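Local coordinates for ATP/GTP-binding site-containing protein A (Brucella abortus, PDB 6NTR) that functions in the periplasm to maintain the integrity of the cell envelope, at residues A[94-98]-A[109-113]; A[31-35]-A[46-51]; A[157-162]-A[191-196]. The contacts are given in a common frame with arbitrary orientation. Numbering follows the deposited sequence.

Contact 1. Residues A[94-98]-A[109-113]; sequences EVRGD and KLSKP
A classic beta bulge interrupts this antiparallel hairpin pairing, in which strand 94-98 runs at 147° to strand 109-112. Arg-96 faces Ser-111 and Lys-112: its O accepts from Ser-111 N at 2.7 Å and from Lys-112 N at 3.1 Å, while Arg-96 N donates to Lys-112 O at 3.1 Å. Ser-111, the first bulge residue, has the helix-like phi/psi (-89/-37) of a classic bulge. The bulge shifts the register by one between Arg-96 and Gly-97. Gly-97 sits opposite Leu-110, CA atoms 3.7 Å apart, so close that a beta carbon would collide with Leu-110 CD2. Lys-109 N donates to Asp-98 O at 2.5 Å. Backbone hydrogen bonds from Val-95 and Gly-97 to strand 78-87 serve the other edge. Pro-113 follows a cis peptide. Glu-94 (chi1, chi2 t) joins two cations: OE2 takes Arg-96 NH2 at 2.7 Å, and OE1 makes a long salt bridge to Lys-112 NZ at 3.8 Å. The shortest hydrogen bond, Asp-98 N to Lys-109 O, is a very short 2.4 Å.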
ATOM      1  N   GLU A  94      14.418  -2.903  10.835  1.00 63.33           N
ATOM      2  CA  GLU A  94      14.748  -3.341   9.501  1.00 61.20           C
ATOM      3  C   GLU A  94      14.125  -4.699   9.305  1.00 63.47           C
ATOM      4  O   GLU A  94      14.290  -5.573  10.129  1.00 63.51           O
ATOM      5  CB  GLU A  94      16.260  -3.411   9.316  1.00 64.86           C
ATOM      6  CG  GLU A  94      16.714  -3.942   7.970  1.00 66.19           C
ATOM      7  CD  GLU A  94      18.219  -3.827   7.772  1.00 69.90           C
ATOM      8  OE1 GLU A  94      18.971  -3.894   8.764  1.00 71.71           O
ATOM      9  OE2 GLU A  94      18.633  -3.665   6.617  1.00 70.10           O
ATOM     10  N   VAL A  95      13.401  -4.868   8.212  1.00 64.84           N
ATOM     11  CA  VAL A  95      12.778  -6.142   7.892  1.00 59.78           C
ATOM     12  C   VAL A  95      13.226  -6.429   6.489  1.00 56.85           C
ATOM     13  O   VAL A  95      13.176  -5.570   5.630  1.00 54.83           O
ATOM     14  CB  VAL A  95      11.249  -6.144   8.021  1.00 54.82           C
ATOM     15  CG1 VAL A  95      10.711  -7.488   7.586  1.00 54.39           C
ATOM     16  CG2 VAL A  95      10.845  -5.880   9.454  1.00 54.33           C
ATOM     17  N   ARG A  96      13.675  -7.648   6.272  1.00 51.93           N
ATOM     18  CA  ARG A  96      14.238  -8.039   4.996  1.00 56.90           C
ATOM     19  C   ARG A  96      14.059  -9.535   4.853  1.00 62.59           C
ATOM     20  O   ARG A  96      14.416 -10.284   5.761  1.00 67.92           O
ATOM     21  CB  ARG A  96      15.720  -7.667   4.927  1.00 58.92           C
ATOM     22  CG  ARG A  96      16.383  -7.790   3.544  1.00 64.03           C
ATOM     23  CD  ARG A  96      17.892  -7.790   3.724  1.00 67.38           C
ATOM     24  NE  ARG A  96      18.372  -6.521   4.241  1.00 72.65           N
ATOM     25  CZ  ARG A  96      18.790  -5.509   3.488  1.00 71.14           C
ATOM     26  NH1 ARG A  96      18.889  -5.632   2.166  1.00 52.64           N
ATOM     27  NH2 ARG A  96      19.177  -4.388   4.079  1.00 72.34           N
ATOM     28  N   GLY A  97      13.516  -9.973   3.727  1.00 62.31           N
ATOM     29  CA  GLY A  97      13.393 -11.400   3.522  1.00 60.77           C
ATOM     30  C   GLY A  97      12.907 -11.750   2.135  1.00 59.22           C
ATOM     31  O   GLY A  97      12.961 -10.948   1.201  1.00 55.02           O
ATOM     32  N   ASP A  98      12.452 -12.991   2.019  1.00 64.66           N
ATOM     33  CA  ASP A  98      11.933 -13.515   0.775  1.00 65.61           C
ATOM     34  C   ASP A  98      10.690 -14.350   1.029  1.00 59.92           C
ATOM     35  O   ASP A  98      10.470 -14.863   2.126  1.00 62.42           O
ATOM     36  CB  ASP A  98      12.967 -14.365   0.055  1.00 81.21           C
ATOM     37  CG  ASP A  98      12.588 -14.617  -1.382  1.00 95.60           C
ATOM     38  OD1 ASP A  98      12.658 -13.655  -2.174  1.00 96.92           O
ATOM     39  OD2 ASP A  98      12.181 -15.757  -1.713  1.00105.26           O
ATOM     40  N   LYS A 109      11.208 -16.598   3.842  1.00 67.89           N
ATOM     41  CA  LYS A 109      12.584 -16.677   4.310  1.00 69.69           C
ATOM     42  C   LYS A 109      13.087 -15.276   4.613  1.00 70.82           C
ATOM     43  O   LYS A 109      13.221 -14.459   3.698  1.00 69.00           O
ATOM     44  CB  LYS A 109      13.464 -17.352   3.267  1.00 74.44           C
ATOM     45  CG  LYS A 109      13.263 -18.845   3.211  1.00 83.13           C
ATOM     46  CD  LYS A 109      13.630 -19.399   1.855  1.00 87.84           C
ATOM     47  CE  LYS A 109      14.512 -20.636   1.991  1.00 91.12           C
ATOM     48  NZ  LYS A 109      15.638 -20.466   2.955  1.00 91.91           N
ATOM     49  N   LEU A 110      13.382 -15.013   5.886  1.00 73.35           N
ATOM     50  CA  LEU A 110      13.739 -13.685   6.378  1.00 68.00           C
ATOM     51  C   LEU A 110      15.213 -13.606   6.756  1.00 66.42           C
ATOM     52  O   LEU A 110      15.723 -14.466   7.478  1.00 70.35           O
ATOM     53  CB  LEU A 110      12.896 -13.307   7.593  1.00 60.07           C
ATOM     54  CG  LEU A 110      11.416 -13.094   7.331  1.00 58.61           C
ATOM     55  CD1 LEU A 110      10.737 -12.853   8.649  1.00 61.02           C
ATOM     56  CD2 LEU A 110      11.216 -11.935   6.401  1.00 55.83           C
ATOM     57  N   SER A 111      15.874 -12.545   6.304  1.00 60.37           N
ATOM     58  CA  SER A 111      17.265 -12.261   6.622  1.00 61.54           C
ATOM     59  C   SER A 111      17.396 -11.437   7.897  1.00 63.63           C
ATOM     60  O   SER A 111      18.325 -11.648   8.683  1.00 63.47           O
ATOM     61  CB  SER A 111      17.914 -11.517   5.453  1.00 66.04           C
ATOM     62  OG  SER A 111      17.470 -12.022   4.202  1.00 68.01           O
ATOM     63  N   LYS A 112      16.481 -10.499   8.117  1.00 64.59           N
ATOM     64  CA  LYS A 112      16.504  -9.618   9.273  1.00 65.16           C
ATOM     65  C   LYS A 112      15.075  -9.339   9.701  1.00 59.56           C
ATOM     66  O   LYS A 112      14.179  -9.275   8.856  1.00 56.45           O
ATOM     67  CB  LYS A 112      17.232  -8.297   8.976  1.00 68.35           C
ATOM     68  CG  LYS A 112      18.737  -8.409   9.147  1.00 72.04           C
ATOM     69  CD  LYS A 112      19.335  -7.129   9.716  1.00 74.16           C
ATOM     70  CE  LYS A 112      20.824  -7.315  10.007  1.00 72.62           C
ATOM     71  NZ  LYS A 112      21.463  -6.110  10.603  1.00 61.79           N
ATOM     72  N   PRO A 113      14.832  -9.144  11.004  1.00 64.59           N
ATOM     73  CA  PRO A 113      15.791  -8.972  12.109  1.00 75.35           C
ATOM     74  C   PRO A 113      16.582 -10.242  12.484  1.00 84.35           C
ATOM     75  O   PRO A 113      17.807 -10.178  12.652  1.00 83.14           O
ATOM     76  CB  PRO A 113      14.893  -8.527  13.271  1.00 72.11           C
ATOM     77  CG  PRO A 113      13.578  -9.094  12.975  1.00 65.37           C
ATOM     78  CD  PRO A 113      13.442  -9.174  11.482  1.00 63.15           C
TER

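Contact 2. Residues A[31-35]-A[46-51]; sequences RMVYE and TNFRFV. With EDO (1,2-ethanediol), chain F.
Strands 31-35 and 46-51 are regular antiparallel beta strands, their axes 4.8 Å apart and at 179°. Selenomethionine Met-32 (chi1 t, chi3 m) brings its CG to 3.7 Å from Phe-50 CD1, at the ring edge, and its SE to 5.2 Å from the centroid of the Phe-48 ring, an oblique Met-aromatic contact. Phe-48 takes chi1 p, whereas Phe-50 and Tyr-34 take t. Tyr-34 CD1 packs 4.2 Å from Phe-48 CB, and Tyr-34 CE1 lies 3.7 Å from Thr-46 CG2. The arrangement is a regular beta hairpin of the barrel-like sheet, flanked by strands 8-19 and 62-72. Arg-31, Val-33 and Glu-35 form hydrogen-bonded pairs with Val-51, Arg-49 and Asn-47; Met-32/Phe-50 and Tyr-34/Phe-48 are the non-hydrogen-bonded pairs between them. Val-33 N to Arg-49 O is 3.2 Å, and Glu-35 N to Asn-47 O is 2.9 Å. On the face of Val-33, Glu-35 (chi1 t) reaches Tyr-241 OH, while Arg-49, extended with chi1 to chi3 t, forms a salt bridge with Asp-65. Asn-47, with chi1 near -99°, donates from ND2 to O1 of a 1,2-ethanediol, probably from the crystallisation liquor, at a very short 2.4 Å.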
ATOM      1  N   ARG A  31       4.775  13.043   3.680  1.00 56.60           N
ATOM      2  CA  ARG A  31       4.839  12.917   2.247  1.00 56.28           C
ATOM      3  C   ARG A  31       5.051  11.472   1.903  1.00 50.15           C
ATOM      4  O   ARG A  31       5.630  10.750   2.675  1.00 50.68           O
ATOM      5  CB  ARG A  31       6.018  13.749   1.723  1.00 63.89           C
ATOM      6  CG  ARG A  31       6.064  13.991   0.224  1.00 65.67           C
ATOM      7  CD  ARG A  31       7.276  14.813  -0.205  1.00 64.36           C
ATOM      8  NE  ARG A  31       6.897  16.137  -0.686  1.00 65.51           N
ATOM      9  CZ  ARG A  31       7.186  16.617  -1.885  1.00 65.83           C
ATOM     10  NH1 ARG A  31       7.870  15.892  -2.745  1.00 62.11           N
ATOM     11  NH2 ARG A  31       6.788  17.827  -2.225  1.00 70.65           N
HETATM   12  N   MSE A  32       4.620  11.043   0.733  1.00 47.45           N
HETATM   13  CA  MSE A  32       4.901   9.700   0.309  1.00 49.95           C
HETATM   14  C   MSE A  32       5.340   9.781  -1.096  1.00 49.97           C
HETATM   15  O   MSE A  32       4.778  10.529  -1.884  1.00 51.54           O
HETATM   16  CB  MSE A  32       3.787   8.677   0.380  1.00 64.63           C
HETATM   17  CG  MSE A  32       4.435   7.305   0.388  1.00 85.32           C
HETATM   18 SE   MSE A  32       3.439   5.992  -0.659  1.00109.15          SE
HETATM   19  CE  MSE A  32       1.719   6.330   0.234  1.00108.95           C
ATOM     20  N   VAL A  33       6.369   9.031  -1.418  1.00 55.18           N
ATOM     21  CA  VAL A  33       6.895   8.941  -2.762  1.00 52.83           C
ATOM     22  C   VAL A  33       6.768   7.488  -3.170  1.00 53.83           C
ATOM     23  O   VAL A  33       7.287   6.602  -2.483  1.00 59.75           O
ATOM     24  CB  VAL A  33       8.351   9.417  -2.835  1.00 48.49           C
ATOM     25  CG1 VAL A  33       8.764   9.537  -4.267  1.00 52.55           C
ATOM     26  CG2 VAL A  33       8.501  10.745  -2.117  1.00 42.85           C
ATOM     27  N   TYR A  34       6.047   7.239  -4.250  1.00 50.12           N
ATOM     28  CA  TYR A  34       5.845   5.891  -4.757  1.00 47.84           C
ATOM     29  C   TYR A  34       6.423   5.841  -6.157  1.00 50.21           C
ATOM     30  O   TYR A  34       6.157   6.724  -6.976  1.00 57.33           O
ATOM     31  CB  TYR A  34       4.358   5.504  -4.758  1.00 44.58           C
ATOM     32  CG  TYR A  34       3.987   4.152  -5.376  1.00 45.19           C
ATOM     33  CD1 TYR A  34       4.066   2.979  -4.644  1.00 41.43           C
ATOM     34  CD2 TYR A  34       3.517   4.066  -6.678  1.00 41.74           C
ATOM     35  CE1 TYR A  34       3.702   1.777  -5.197  1.00 45.60           C
ATOM     36  CE2 TYR A  34       3.157   2.867  -7.230  1.00 42.75           C
ATOM     37  CZ  TYR A  34       3.249   1.732  -6.484  1.00 47.18           C
ATOM     38  OH  TYR A  34       2.889   0.526  -7.021  1.00 54.40           O
ATOM     39  N   GLU A  35       7.248   4.845  -6.412  1.00 49.81           N
ATOM     40  CA  GLU A  35       7.722   4.590  -7.754  1.00 50.87           C
ATOM     41  C   GLU A  35       7.456   3.135  -8.065  1.00 52.02           C
ATOM     42  O   GLU A  35       7.690   2.264  -7.227  1.00 42.69           O
ATOM     43  CB  GLU A  35       9.213   4.919  -7.935  1.00 59.51           C
ATOM     44  CG  GLU A  35       9.762   4.253  -9.203  1.00 70.52           C
ATOM     45  CD  GLU A  35      10.826   5.042  -9.933  1.00 76.02           C
ATOM     46  OE1 GLU A  35      11.632   4.416 -10.651  1.00 77.43           O
ATOM     47  OE2 GLU A  35      10.840   6.283  -9.813  1.00 78.28           O
ATOM     48  N   THR A  46       9.256  -2.065  -6.925  1.00 62.94           N
ATOM     49  CA  THR A  46       8.512  -1.048  -6.197  1.00 61.52           C
ATOM     50  C   THR A  46       9.422  -0.432  -5.146  1.00 58.66           C
ATOM     51  O   THR A  46      10.030  -1.147  -4.343  1.00 52.99           O
ATOM     52  CB  THR A  46       7.241  -1.636  -5.559  1.00 59.35           C
ATOM     53  OG1 THR A  46       6.352  -2.083  -6.586  1.00 59.44           O
ATOM     54  CG2 THR A  46       6.528  -0.605  -4.746  1.00 57.81           C
ATOM     55  N   ASN A  47       9.539   0.932  -5.269  1.00 64.62           N
ATOM     56  CA  ASN A  47      10.282   1.735  -4.333  1.00 70.96           C
ATOM     57  C   ASN A  47       9.340   2.723  -3.668  1.00 67.02           C
ATOM     58  O   ASN A  47       8.709   3.490  -4.340  1.00 68.72           O
ATOM     59  CB  ASN A  47      11.294   2.572  -5.105  1.00 82.13           C
ATOM     60  CG  ASN A  47      12.670   1.988  -5.091  1.00 90.40           C
ATOM     61  OD1 ASN A  47      13.147   1.516  -6.115  1.00 95.52           O
ATOM     62  ND2 ASN A  47      13.335   2.038  -3.941  1.00 92.55           N
ATOM     63  N   PHE A  48       9.223   2.695  -2.352  1.00 57.94           N
ATOM     64  CA  PHE A  48       8.432   3.719  -1.687  1.00 59.60           C
ATOM     65  C   PHE A  48       8.951   4.166  -0.331  1.00 63.70           C
ATOM     66  O   PHE A  48       9.566   3.404   0.369  1.00 68.33           O
ATOM     67  CB  PHE A  48       6.927   3.368  -1.658  1.00 55.43           C
ATOM     68  CG  PHE A  48       6.507   2.454  -0.544  1.00 57.25           C
ATOM     69  CD1 PHE A  48       6.435   2.894   0.736  1.00 56.13           C
ATOM     70  CD2 PHE A  48       6.112   1.174  -0.810  1.00 65.29           C
ATOM     71  CE1 PHE A  48       6.024   2.065   1.751  1.00 58.46           C
ATOM     72  CE2 PHE A  48       5.703   0.332   0.191  1.00 68.56           C
ATOM     73  CZ  PHE A  48       5.661   0.780   1.479  1.00 64.62           C
ATOM     74  N   ARG A  49       8.709   5.428  -0.006  1.00 61.70           N
ATOM     75  CA  ARG A  49       9.150   6.053   1.225  1.00 51.95           C
ATOM     76  C   ARG A  49       7.951   6.729   1.874  1.00 43.46           C
ATOM     77  O   ARG A  49       7.214   7.469   1.222  1.00 41.90           O
ATOM     78  CB  ARG A  49      10.250   7.078   0.947  1.00 58.60           C
ATOM     79  CG  ARG A  49      10.854   7.695   2.197  1.00 62.40           C
ATOM     80  CD  ARG A  49      11.994   8.641   1.851  1.00 61.82           C
ATOM     81  NE  ARG A  49      12.376   9.476   2.986  1.00 62.14           N
ATOM     82  CZ  ARG A  49      12.861  10.708   2.876  1.00 68.50           C
ATOM     83  NH1 ARG A  49      13.025  11.256   1.679  1.00 72.08           N
ATOM     84  NH2 ARG A  49      13.182  11.396   3.963  1.00 70.46           N
ATOM     85  N   PHE A  50       7.761   6.471   3.160  1.00 47.70           N
ATOM     86  CA  PHE A  50       6.662   7.047   3.910  1.00 49.81           C
ATOM     87  C   PHE A  50       7.122   7.908   5.085  1.00 45.49           C
ATOM     88  O   PHE A  50       7.517   7.394   6.091  1.00 47.25           O
ATOM     89  CB  PHE A  50       5.852   5.861   4.435  1.00 58.46           C
ATOM     90  CG  PHE A  50       4.453   6.183   4.807  1.00 66.49           C
ATOM     91  CD1 PHE A  50       3.515   6.446   3.842  1.00 67.12           C
ATOM     92  CD2 PHE A  50       4.069   6.189   6.125  1.00 73.48           C
ATOM     93  CE1 PHE A  50       2.219   6.738   4.186  1.00 68.32           C
ATOM     94  CE2 PHE A  50       2.772   6.481   6.482  1.00 75.03           C
ATOM     95  CZ  PHE A  50       1.848   6.757   5.510  1.00 73.25           C
ATOM     96  N   VAL A  51       7.001   9.218   4.966  1.00 42.81           N
ATOM     97  CA  VAL A  51       7.419  10.134   6.017  1.00 43.86           C
ATOM     98  C   VAL A  51       6.271  10.901   6.657  1.00 46.60           C
ATOM     99  O   VAL A  51       5.518  11.561   5.986  1.00 46.37           O
ATOM    100  CB  VAL A  51       8.409  11.160   5.464  1.00 45.29           C
ATOM    101  CG1 VAL A  51       8.978  11.999   6.583  1.00 47.14           C
ATOM    102  CG2 VAL A  51       9.512  10.468   4.708  1.00 46.58           C
TER
HETATM  103  C1  EDO F 302      12.879   3.794  -0.735  1.00 66.51           C
HETATM  104  O1  EDO F 302      13.312   2.811  -1.681  1.00 68.13           O
HETATM  105  C2  EDO F 302      12.851   5.153  -1.423  1.00 65.73           C
HETATM  106  O2  EDO F 302      13.841   6.024  -0.857  1.00 63.03           O

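Contact 3. Residues A[157-162]-A[191-196]; sequences RVVATT and TIAYFD
Arg-157 precedes the strand and turns its CA-to-CB bond toward the partner. Its NH2 lies 3.4 Å from Asp-196 OD2, but the carboxylate sits over a face of the guanidinium, so this salt bridge is one of charge alone. The CA-to-CB bond of Val-158 points away from the partner; its side chain touches Thr-147 of strand 143-148. With Val-159 the strand begins, and its CG2 packs 4.2 Å from Tyr-194 CD2. Ala-160 forms a hydrogen-bonded pair with Phe-195: Ala-160 N to Phe-195 O is 2.9 Å, Phe-195 N to Ala-160 O is 2.7 Å, and Ala-160 CB to Phe-195 CB is 4.2 Å. Thr-161, opposite Tyr-194 in a non-hydrogen-bonded pair, has chi1 p. Its CG2 stands over the tyrosine ring, 4.3 Å from the Tyr-194 centroid, in a CH-pi contact, while its OG1 hydrogen-bonds His-129 of helix 126-138. Tyr-194 (chi1 m) also meets Tyr-207 edge-to-face, and its hydroxyl is hydrogen-bonded to a glycerol, probably from the crystallisation liquor. Thr-162 restores the hydrogen-bonded pairing, now with Ala-193: Thr-162 N to Ala-193 O is 3.0 Å, and Ala-193 N to Thr-162 O is 3.1 Å. On that face Phe-195, also chi1 m, brings CE2 to 3.8 Å from Thr-162 OG1. The strand axes approach to 4.6 Å at 152°, a twisted antiparallel pair between strands 143-148 and 207-214. With 28 residues, including a helix, linking its segments, it is no tight hairpin but a longer-range strand pairing within the curled sheet of this beta-barrel-like fold.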
ATOM      1  N   ARG A 157       2.879 -12.857   8.100  1.00 69.86           N
ATOM      2  CA  ARG A 157       1.514 -13.346   7.972  1.00 68.10           C
ATOM      3  C   ARG A 157       0.775 -13.032   6.689  1.00 65.64           C
ATOM      4  O   ARG A 157       1.224 -12.253   5.878  1.00 60.83           O
ATOM      5  CB  ARG A 157       0.680 -12.902   9.159  1.00 68.34           C
ATOM      6  CG  ARG A 157      -0.010 -11.586   8.951  1.00 73.03           C
ATOM      7  CD  ARG A 157       0.877 -10.457   9.395  1.00 85.09           C
ATOM      8  NE  ARG A 157       0.122  -9.250   9.646  1.00 92.20           N
ATOM      9  CZ  ARG A 157      -0.518  -9.012  10.775  1.00 95.42           C
ATOM     10  NH1 ARG A 157      -1.180  -7.885  10.939  1.00 94.45           N
ATOM     11  NH2 ARG A 157      -0.486  -9.901  11.743  1.00 97.00           N
ATOM     12  N   VAL A 158      -0.358 -13.702   6.513  1.00 70.40           N
ATOM     13  CA  VAL A 158      -1.263 -13.448   5.399  1.00 62.86           C
ATOM     14  C   VAL A 158      -2.422 -12.614   5.915  1.00 57.24           C
ATOM     15  O   VAL A 158      -2.931 -12.850   7.021  1.00 60.79           O
ATOM     16  CB  VAL A 158      -1.754 -14.759   4.772  1.00 61.68           C
ATOM     17  CG1 VAL A 158      -2.292 -15.679   5.836  1.00 72.54           C
ATOM     18  CG2 VAL A 158      -2.819 -14.468   3.766  1.00 53.27           C
ATOM     19  N   VAL A 159      -2.814 -11.604   5.146  1.00 51.26           N
ATOM     20  CA  VAL A 159      -3.876 -10.703   5.549  1.00 50.96           C
ATOM     21  C   VAL A 159      -5.069 -10.922   4.646  1.00 52.26           C
ATOM     22  O   VAL A 159      -4.921 -11.024   3.424  1.00 53.19           O
ATOM     23  CB  VAL A 159      -3.437  -9.233   5.502  1.00 53.69           C
ATOM     24  CG1 VAL A 159      -2.466  -8.960   6.607  1.00 62.35           C
ATOM     25  CG2 VAL A 159      -2.865  -8.877   4.143  1.00 50.26           C
ATOM     26  N   ALA A 160      -6.248 -10.976   5.251  1.00 52.46           N
ATOM     27  CA  ALA A 160      -7.495 -11.013   4.513  1.00 55.36           C
ATOM     28  C   ALA A 160      -7.882  -9.590   4.131  1.00 55.86           C
ATOM     29  O   ALA A 160      -7.886  -8.701   4.988  1.00 59.51           O
ATOM     30  CB  ALA A 160      -8.586 -11.653   5.367  1.00 63.59           C
ATOM     31  N   THR A 161      -8.176  -9.377   2.860  1.00 52.92           N
ATOM     32  CA  THR A 161      -8.572  -8.072   2.377  1.00 50.68           C
ATOM     33  C   THR A 161      -9.937  -8.116   1.681  1.00 50.01           C
ATOM     34  O   THR A 161     -10.160  -8.933   0.813  1.00 49.97           O
ATOM     35  CB  THR A 161      -7.511  -7.471   1.438  1.00 54.61           C
ATOM     36  OG1 THR A 161      -7.589  -8.082   0.153  1.00 60.95           O
ATOM     37  CG2 THR A 161      -6.130  -7.683   1.996  1.00 52.96           C
ATOM     38  N   THR A 162     -10.835  -7.222   2.063  1.00 48.11           N
ATOM     39  CA  THR A 162     -12.158  -7.151   1.466  1.00 43.69           C
ATOM     40  C   THR A 162     -12.155  -5.940   0.591  1.00 43.42           C
ATOM     41  O   THR A 162     -11.838  -4.870   1.048  1.00 45.63           O
ATOM     42  CB  THR A 162     -13.240  -6.938   2.521  1.00 40.09           C
ATOM     43  OG1 THR A 162     -13.313  -8.082   3.353  1.00 44.00           O
ATOM     44  CG2 THR A 162     -14.572  -6.728   1.883  1.00 43.92           C
ATOM     45  N   THR A 191     -12.228   0.840  -1.717  1.00 53.42           N
ATOM     46  CA  THR A 191     -11.981   0.708  -0.293  1.00 47.89           C
ATOM     47  C   THR A 191     -11.453  -0.697  -0.052  1.00 49.49           C
ATOM     48  O   THR A 191     -12.085  -1.676  -0.449  1.00 49.02           O
ATOM     49  CB  THR A 191     -13.258   0.970   0.517  1.00 42.47           C
ATOM     50  OG1 THR A 191     -13.698   2.317   0.311  1.00 47.79           O
ATOM     51  CG2 THR A 191     -13.018   0.759   1.992  1.00 38.67           C
ATOM     52  N   ILE A 192     -10.289  -0.800   0.570  1.00 51.29           N
ATOM     53  CA  ILE A 192      -9.736  -2.087   0.964  1.00 50.60           C
ATOM     54  C   ILE A 192      -9.655  -2.106   2.481  1.00 47.72           C
ATOM     55  O   ILE A 192      -9.018  -1.231   3.079  1.00 48.30           O
ATOM     56  CB  ILE A 192      -8.366  -2.336   0.321  1.00 46.51           C
ATOM     57  CG1 ILE A 192      -8.490  -2.209  -1.197  1.00 45.30           C
ATOM     58  CG2 ILE A 192      -7.860  -3.696   0.692  1.00 43.93           C
ATOM     59  CD1 ILE A 192      -7.291  -2.688  -1.965  1.00 44.29           C
ATOM     60  N   ALA A 193     -10.333  -3.070   3.103  1.00 48.96           N
ATOM     61  CA  ALA A 193     -10.272  -3.268   4.543  1.00 48.72           C
ATOM     62  C   ALA A 193      -9.448  -4.508   4.834  1.00 45.25           C
ATOM     63  O   ALA A 193      -9.655  -5.550   4.207  1.00 44.25           O
ATOM     64  CB  ALA A 193     -11.664  -3.405   5.155  1.00 49.14           C
ATOM     65  N   TYR A 194      -8.524  -4.387   5.781  1.00 44.96           N
ATOM     66  CA  TYR A 194      -7.528  -5.406   6.060  1.00 44.37           C
ATOM     67  C   TYR A 194      -7.881  -6.072   7.377  1.00 43.86           C
ATOM     68  O   TYR A 194      -8.078  -5.394   8.387  1.00 48.51           O
ATOM     69  CB  TYR A 194      -6.125  -4.787   6.121  1.00 45.42           C
ATOM     70  CG  TYR A 194      -5.501  -4.353   4.789  1.00 49.94           C
ATOM     71  CD1 TYR A 194      -5.995  -3.271   4.084  1.00 45.35           C
ATOM     72  CD2 TYR A 194      -4.366  -4.981   4.287  1.00 61.25           C
ATOM     73  CE1 TYR A 194      -5.420  -2.863   2.902  1.00 49.06           C
ATOM     74  CE2 TYR A 194      -3.779  -4.569   3.102  1.00 62.87           C
ATOM     75  CZ  TYR A 194      -4.314  -3.508   2.417  1.00 57.32           C
ATOM     76  OH  TYR A 194      -3.742  -3.088   1.239  1.00 58.47           O
ATOM     77  N   PHE A 195      -7.984  -7.385   7.332  1.00 46.19           N
ATOM     78  CA  PHE A 195      -8.369  -8.159   8.483  1.00 50.59           C
ATOM     79  C   PHE A 195      -7.400  -9.270   8.751  1.00 57.80           C
ATOM     80  O   PHE A 195      -6.864  -9.883   7.845  1.00 57.96           O
ATOM     81  CB  PHE A 195      -9.754  -8.813   8.257  1.00 48.33           C
ATOM     82  CG  PHE A 195     -10.876  -7.843   8.088  1.00 45.87           C
ATOM     83  CD1 PHE A 195     -11.468  -7.267   9.172  1.00 46.80           C
ATOM     84  CD2 PHE A 195     -11.337  -7.522   6.846  1.00 43.84           C
ATOM     85  CE1 PHE A 195     -12.490  -6.373   9.022  1.00 46.23           C
ATOM     86  CE2 PHE A 195     -12.356  -6.626   6.685  1.00 45.00           C
ATOM     87  CZ  PHE A 195     -12.932  -6.047   7.776  1.00 44.63           C
ATOM     88  N   ASP A 196      -7.207  -9.530  10.022  1.00 63.90           N
ATOM     89  CA  ASP A 196      -6.386 -10.634  10.398  1.00 73.48           C
ATOM     90  C   ASP A 196      -7.219 -11.518  11.278  1.00 78.87           C
ATOM     91  O   ASP A 196      -7.973 -11.064  12.117  1.00 79.03           O
ATOM     92  CB  ASP A 196      -5.091 -10.238  11.087  1.00 77.70           C
ATOM     93  CG  ASP A 196      -4.104 -11.361  11.091  1.00 83.20           C
ATOM     94  OD1 ASP A 196      -4.032 -12.079  10.087  1.00 83.32           O
ATOM     95  OD2 ASP A 196      -3.421 -11.550  12.094  1.00 87.75           O
TER

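In the fold
All three contacts belong to one curled antiparallel sheet and follow one another along the chain in the order contact 2, contact 1, contact 3. Contacts 2 and 1 are hairpins, of strands 25-39 with 43-56 and 90-102 with 105-112; strands 62-72 and 78-87 connect them through successive neighbour pairings. Contact 3, beyond helix 126-138, pairs strands 159-165 and 187-195. Their centres are 20 to 22 Å apart and none touches another, the nearest atoms being about 8 Å apart between contacts 1 and 3. Contacts 2 and 3 lie on opposite sides of the chain's centre, so the three sample widely separated parts of the barrel-like wall of this periplasmic protein.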